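Local coordinates for truncated replication protein RepA (PDB 4PQL) that probably initiates plasmid replication, assembling on origin DNA through an N-terminal domain of the helix-turn-helix class, at residues Y62-N67 against P104-L109; K20-S25 against M110-T115. All coordinates share one frame; numbering follows the deposited sequence.

Contact 1: residues Y62-N67 against P104-L109; sequences YFVYSN and PNILYL. With EDO (1,2-ethanediol), chain I.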
loop_
_atom_site.group_PDB
_atom_site.type_symbol
_atom_site.label_atom_id
_atom_site.label_comp_id
_atom_site.label_asym_id
_atom_site.label_seq_id
_atom_site.Cartn_x
_atom_site.Cartn_y
_atom_site.Cartn_z
ATOM N N TYR A 62 7.021 17.603 -9.951
ATOM C CA TYR A 62 7.006 18.861 -9.212
ATOM C C TYR A 62 5.608 19.450 -9.072
ATOM O O TYR A 62 4.638 18.925 -9.616
ATOM C CB TYR A 62 7.940 19.885 -9.872
ATOM C CG TYR A 62 7.589 20.238 -11.304
ATOM C CD1 TYR A 62 6.645 21.210 -11.588
ATOM C CD2 TYR A 62 8.204 19.593 -12.370
ATOM C CE1 TYR A 62 6.322 21.536 -12.896
ATOM C CE2 TYR A 62 7.888 19.910 -13.679
ATOM C CZ TYR A 62 6.948 20.884 -13.936
ATOM O OH TYR A 62 6.627 21.211 -15.232
ATOM N N PHE A 63 5.526 20.542 -8.318
ATOM C CA PHE A 63 4.283 21.274 -8.104
ATOM C C PHE A 63 4.360 22.664 -8.723
ATOM O O PHE A 63 5.410 23.304 -8.715
ATOM C CB PHE A 63 3.972 21.401 -6.606
ATOM C CG PHE A 63 3.775 20.086 -5.904
ATOM C CD1 PHE A 63 4.444 19.810 -4.723
ATOM C CD2 PHE A 63 2.888 19.148 -6.398
ATOM C CE1 PHE A 63 4.257 18.604 -4.068
ATOM C CE2 PHE A 63 2.697 17.931 -5.746
ATOM C CZ PHE A 63 3.385 17.665 -4.584
ATOM N N VAL A 64 3.237 23.128 -9.258
ATOM C CA VAL A 64 3.118 24.514 -9.681
ATOM C C VAL A 64 1.930 25.119 -8.947
ATOM O O VAL A 64 0.864 25.330 -9.523
ATOM C CB VAL A 64 2.923 24.664 -11.202
ATOM C CG1 VAL A 64 3.434 26.017 -11.661
ATOM C CG2 VAL A 64 3.636 23.558 -11.951
ATOM N N TYR A 65 2.108 25.328 -7.646
ATOM C CA TYR A 65 1.048 25.857 -6.807
ATOM C C TYR A 65 1.370 27.252 -6.289
ATOM O O TYR A 65 2.486 27.519 -5.839
ATOM C CB TYR A 65 0.801 24.917 -5.625
ATOM C CG TYR A 65 0.109 23.640 -6.013
ATOM C CD1 TYR A 65 0.584 22.418 -5.566
ATOM C CD2 TYR A 65 -1.022 23.653 -6.817
ATOM C CE1 TYR A 65 -0.048 21.233 -5.911
ATOM C CE2 TYR A 65 -1.657 22.477 -7.175
ATOM C CZ TYR A 65 -1.164 21.268 -6.719
ATOM O OH TYR A 65 -1.790 20.087 -7.062
ATOM N N SER A 66 0.387 28.139 -6.352
ATOM C CA SER A 66 0.491 29.452 -5.741
ATOM C C SER A 66 0.365 29.292 -4.231
ATOM O O SER A 66 -0.134 28.268 -3.757
ATOM C CB SER A 66 -0.583 30.387 -6.277
ATOM O OG SER A 66 -1.819 29.710 -6.362
ATOM N N ASN A 67 0.813 30.290 -3.478
ATOM C CA ASN A 67 0.703 30.259 -2.024
ATOM C C ASN A 67 -0.738 30.205 -1.556
ATOM O O ASN A 67 -1.043 29.618 -0.519
ATOM C CB ASN A 67 1.392 31.477 -1.412
ATOM C CG ASN A 67 2.896 31.339 -1.395
ATOM O OD1 ASN A 67 3.429 30.231 -1.484
ATOM N ND2 ASN A 67 3.594 32.470 -1.322
ATOM N N PRO A 104 5.531 30.896 -12.911
ATOM C CA PRO A 104 5.311 30.764 -11.459
ATOM C C PRO A 104 6.303 29.805 -10.806
ATOM O O PRO A 104 6.859 28.956 -11.503
ATOM C CB PRO A 104 3.881 30.208 -11.351
ATOM C CG PRO A 104 3.311 30.257 -12.725
ATOM C CD PRO A 104 4.453 30.250 -13.678
ATOM N N ASN A 105 6.527 29.940 -9.498
ATOM C CA ASN A 105 7.530 29.120 -8.823
ATOM C C ASN A 105 7.170 27.642 -8.783
ATOM O O ASN A 105 6.028 27.262 -8.547
ATOM C CB ASN A 105 7.766 29.631 -7.400
ATOM C CG ASN A 105 8.600 30.905 -7.369
ATOM O OD1 ASN A 105 9.202 31.295 -8.373
ATOM N ND2 ASN A 105 8.646 31.551 -6.210
ATOM N N ILE A 106 8.185 26.823 -9.019
ATOM C CA ILE A 106 8.103 25.368 -8.959
ATOM C C ILE A 106 8.502 24.784 -7.607
ATOM O O ILE A 106 9.504 25.187 -7.025
ATOM C CB ILE A 106 8.990 24.751 -10.069
ATOM C CG1 ILE A 106 8.340 24.973 -11.432
ATOM C CG2 ILE A 106 9.233 23.286 -9.847
ATOM C CD1 ILE A 106 6.854 24.783 -11.437
ATOM N N LEU A 107 7.706 23.844 -7.107
ATOM C CA LEU A 107 7.997 23.181 -5.840
ATOM C C LEU A 107 8.310 21.701 -6.049
ATOM O O LEU A 107 7.558 20.986 -6.717
ATOM C CB LEU A 107 6.829 23.355 -4.865
ATOM C CG LEU A 107 7.078 24.340 -3.726
ATOM C CD1 LEU A 107 7.726 25.608 -4.251
ATOM C CD2 LEU A 107 5.768 24.678 -3.055
ATOM N N TYR A 108 9.447 21.265 -5.518
ATOM C CA TYR A 108 9.861 19.870 -5.581
ATOM C C TYR A 108 9.828 19.230 -4.199
ATOM O O TYR A 108 10.622 19.599 -3.338
ATOM C CB TYR A 108 11.283 19.729 -6.115
ATOM C CG TYR A 108 11.463 19.854 -7.604
ATOM C CD1 TYR A 108 11.954 21.039 -8.154
ATOM C CD2 TYR A 108 11.181 18.795 -8.459
ATOM C CE1 TYR A 108 12.136 21.173 -9.509
ATOM C CE2 TYR A 108 11.359 18.920 -9.822
ATOM C CZ TYR A 108 11.841 20.117 -10.338
ATOM O OH TYR A 108 12.029 20.264 -11.689
ATOM N N LEU A 109 8.936 18.272 -3.983
ATOM C CA LEU A 109 8.947 17.502 -2.753
ATOM C C LEU A 109 10.046 16.458 -2.848
ATOM O O LEU A 109 10.270 15.894 -3.919
ATOM C CB LEU A 109 7.597 16.821 -2.499
ATOM C CG LEU A 109 7.304 16.388 -1.060
ATOM C CD1 LEU A 109 7.122 17.595 -0.153
ATOM C CD2 LEU A 109 6.070 15.467 -1.012
HETATM C C1 EDO I . -3.867 27.449 -8.539
HETATM O O1 EDO I . -2.454 27.525 -8.280
HETATM C C2 EDO I . -4.558 28.738 -8.097
HETATM O O2 EDO I . -3.773 29.874 -8.488
#
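Tyr62 holds its CG between the backbone N and the carbonyl carbon (chi1 60°), which turns the phenol ring toward Ile106 with its edge toward Tyr108, while the backbone itself puts CB over the Tyr108 face. Tyr62 CB sits 3.8 Å from the centroid of the Tyr108 ring, a CH-pi contact, and the two rings pair offset edge-to-face. In Ile106, chi1 and chi2 together bring CD1 to 3.6 Å from Tyr62 CD1 and 3.5 Å from Val64 CG2; the flexible end of an isoleucine lets one methyl touch both an aromatic and a valine. The Phe63 ring leaves in another direction, to Leu46 of helix 33-51, while its CB meets Leu107 CB at 3.9 Å. The backbones join through Phe63 N to Leu107 O, 2.6 Å, and Leu107 N to Phe63 O, 2.9 Å and nearly straight at 172°. These bonds make one antiparallel hydrogen-bonded bridge, and the phenol of Tyr108 is anchored by Asp56. Strand 106-109 also pairs with strand 94-97, so Phe63 adds a single-bridge third partner beside the two-stranded hairpin, consistent with the wing sheet of winged helix-turn-helix domains.

Contact 2: residues K20-S25 against M110-T115; sequences KVFFTS and MKPIVT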
loop_
_atom_site.group_PDB
_atom_site.type_symbol
_atom_site.label_atom_id
_atom_site.label_comp_id
_atom_site.label_asym_id
_atom_site.label_seq_id
_atom_site.Cartn_x
_atom_site.Cartn_y
_atom_site.Cartn_z
ATOM N N LYS A 20 7.959 7.137 8.515
ATOM C CA LYS A 20 8.279 6.786 9.899
ATOM C C LYS A 20 9.590 7.419 10.371
ATOM O O LYS A 20 9.740 7.738 11.549
ATOM C CB LYS A 20 8.344 5.267 10.063
ATOM C CG LYS A 20 6.968 4.595 10.138
ATOM C CD LYS A 20 7.105 3.100 10.302
ATOM C CE LYS A 20 5.760 2.414 10.503
ATOM N NZ LYS A 20 5.942 1.167 11.295
ATOM N N VAL A 21 10.505 7.662 9.440
ATOM C CA VAL A 21 11.809 8.236 9.772
ATOM C C VAL A 21 11.681 9.659 10.348
ATOM O O VAL A 21 12.574 10.126 11.053
ATOM C CB VAL A 21 12.741 8.252 8.535
ATOM C CG1 VAL A 21 12.276 9.282 7.530
ATOM C CG2 VAL A 21 14.177 8.516 8.938
ATOM N N PHE A 22 10.555 10.326 10.090
ATOM C CA PHE A 22 10.295 11.666 10.635
ATOM C C PHE A 22 10.228 11.614 12.163
ATOM O O PHE A 22 10.291 12.644 12.832
ATOM C CB PHE A 22 8.994 12.268 10.092
ATOM C CG PHE A 22 9.097 12.795 8.691
ATOM C CD1 PHE A 22 10.275 12.693 7.975
ATOM C CD2 PHE A 22 8.010 13.406 8.092
ATOM C CE1 PHE A 22 10.357 13.172 6.682
ATOM C CE2 PHE A 22 8.091 13.890 6.805
ATOM C CZ PHE A 22 9.262 13.772 6.099
ATOM N N PHE A 23 10.028 10.422 12.709
ATOM C CA PHE A 23 9.910 10.262 14.152
ATOM C C PHE A 23 11.163 9.687 14.792
ATOM O O PHE A 23 11.267 9.662 16.011
ATOM C CB PHE A 23 8.689 9.396 14.485
ATOM C CG PHE A 23 7.398 9.991 14.009
ATOM C CD1 PHE A 23 6.982 9.837 12.698
ATOM C CD2 PHE A 23 6.607 10.713 14.877
ATOM C CE1 PHE A 23 5.808 10.408 12.257
ATOM C CE2 PHE A 23 5.431 11.273 14.453
ATOM C CZ PHE A 23 5.024 11.122 13.138
ATOM N N THR A 24 12.105 9.219 13.979
ATOM C CA THR A 24 13.340 8.625 14.502
ATOM C C THR A 24 14.601 9.493 14.280
ATOM O O THR A 24 15.439 9.632 15.178
ATOM C CB THR A 24 13.589 7.228 13.882
ATOM O OG1 THR A 24 13.838 7.354 12.478
ATOM C CG2 THR A 24 12.375 6.324 14.094
ATOM N N SER A 25 14.725 10.067 13.086
ATOM C CA SER A 25 15.928 10.791 12.684
ATOM C C SER A 25 16.117 12.112 13.430
ATOM O O SER A 25 15.165 12.868 13.635
ATOM C CB SER A 25 15.906 11.039 11.176
ATOM O OG SER A 25 17.092 11.684 10.742
ATOM N N MET A 110 10.741 16.224 -1.734
ATOM C CA MET A 110 11.900 15.342 -1.701
ATOM C C MET A 110 11.665 14.143 -0.768
ATOM O O MET A 110 10.996 14.261 0.257
ATOM C CB MET A 110 13.138 16.107 -1.241
ATOM C CG MET A 110 13.470 17.347 -2.073
ATOM S SD MET A 110 14.311 16.965 -3.617
ATOM C CE MET A 110 12.976 17.205 -4.725
ATOM N N LYS A 111 12.254 13.002 -1.112
ATOM C CA LYS A 111 12.264 11.831 -0.238
ATOM C C LYS A 111 13.181 12.091 0.960
ATOM O O LYS A 111 14.172 12.818 0.844
ATOM C CB LYS A 111 12.736 10.587 -0.996
ATOM C CG LYS A 111 11.838 10.140 -2.121
ATOM C CD LYS A 111 12.511 9.071 -2.960
ATOM C CE LYS A 111 11.595 7.872 -3.162
ATOM N NZ LYS A 111 12.230 6.796 -3.985
ATOM N N PRO A 112 12.849 11.505 2.124
ATOM C CA PRO A 112 13.703 11.662 3.312
ATOM C C PRO A 112 14.986 10.844 3.226
ATOM O O PRO A 112 15.107 9.957 2.382
ATOM C CB PRO A 112 12.820 11.143 4.451
ATOM C CG PRO A 112 11.888 10.145 3.780
ATOM C CD PRO A 112 11.646 10.691 2.394
ATOM N N ILE A 113 15.952 11.170 4.074
ATOM C CA ILE A 113 17.180 10.392 4.169
ATOM C C ILE A 113 17.077 9.415 5.331
ATOM O O ILE A 113 16.614 9.773 6.414
ATOM C CB ILE A 113 18.408 11.288 4.353
ATOM C CG1 ILE A 113 18.652 12.104 3.086
ATOM C CG2 ILE A 113 19.635 10.458 4.663
ATOM C CD1 ILE A 113 19.487 13.340 3.313
ATOM N N VAL A 114 17.490 8.174 5.105
ATOM C CA VAL A 114 17.441 7.161 6.152
ATOM C C VAL A 114 18.837 6.663 6.522
ATOM O O VAL A 114 19.602 6.233 5.658
ATOM C CB VAL A 114 16.579 5.960 5.731
ATOM C CG1 VAL A 114 16.540 4.940 6.844
ATOM C CG2 VAL A 114 15.172 6.418 5.389
ATOM N N THR A 115 19.169 6.727 7.808
ATOM C CA THR A 115 20.465 6.250 8.293
ATOM C C THR A 115 20.333 4.891 8.967
ATOM O O THR A 115 19.227 4.382 9.158
ATOM C CB THR A 115 21.099 7.230 9.284
ATOM O OG1 THR A 115 20.374 7.183 10.519
ATOM C CG2 THR A 115 21.075 8.650 8.734
#
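Val21 and Pro112 carry the apolar packing. Both start their side chains toward the opposing segment, and Val21 CG1 lies 3.6 Å from Pro112 CB and 3.9 Å from Pro112 CG. The first torsion of Val21 (chi1 71°) places CG1 between the backbone N and the carbonyl carbon and sends CG2 anti to the N, so the fork straddles two successive parts of segment 110-115, Pro112 and the Ile113-Val114 part. CG2 serves the second, with Val21 CG2 reaching Val114 CG2 at 4.2 Å. Phe22 approaches the same proline carbon: its CE1 is 3.9 Å from Pro112 CB, and the two side chains cross at about a right angle. A proline fits here because its compact ring gives CB to both neighbours while its fixed phi favours the extended path of 110-115. Tyr28 and Tyr39 also touch Pro112, and Phe22 meets Tyr39 edge-to-face.

In the fold, 110-115 is the connection that runs from strand 106-109, the second strand of the wing-like hairpin, to helix 116-126, and 20-25 is the turn between strand 15-19 and helix 33-51. Thr115 is the N-cap of helix 116-126, and Asp118 bonds back to Thr115 N in the manner of a capping box.

No polar bond links the two segments. Residues 20-25 curl into a helix-like turn in which Val21 O accepts from both Thr24 N, 3.1 Å, and Ser25 N, 3.0 Å, while Lys20 O takes Phe23 N at 2.9 Å. Other groups find partners elsewhere: Lys20 forms salt bridges with Glu125, Glu126 and Asp44 of the third subunit, and Ile113 N bonds to the hydroxyl of Tyr28. Across the interface, the Ile113 carbonyl meets only a methyl, with Val21 CG2 at 3.7 Å from Ile113 O.

Overall arrangement
Contacts 1 and 2 use consecutive lengths of chain, 104-109 and 110-115, yet their centres are 22 Å apart on opposite sides of the chain's centre. Contact 1 is partly buried and the more extensive, burying 471 Å² against 186 Å²; contact 2 is smaller but buried. Their chemistry follows: contact 1 combines backbone pairing with aromatic and aliphatic packing, as befits a strand edge, whereas contact 2 joins a turn to a connecting loop by apolar side chains. Contact 1 is nested inside the chain loop that contact 2 closes. Tyr39 of helix 33-51 touches Leu109 in one and Pro112 in the other, and a second subunit packs on both.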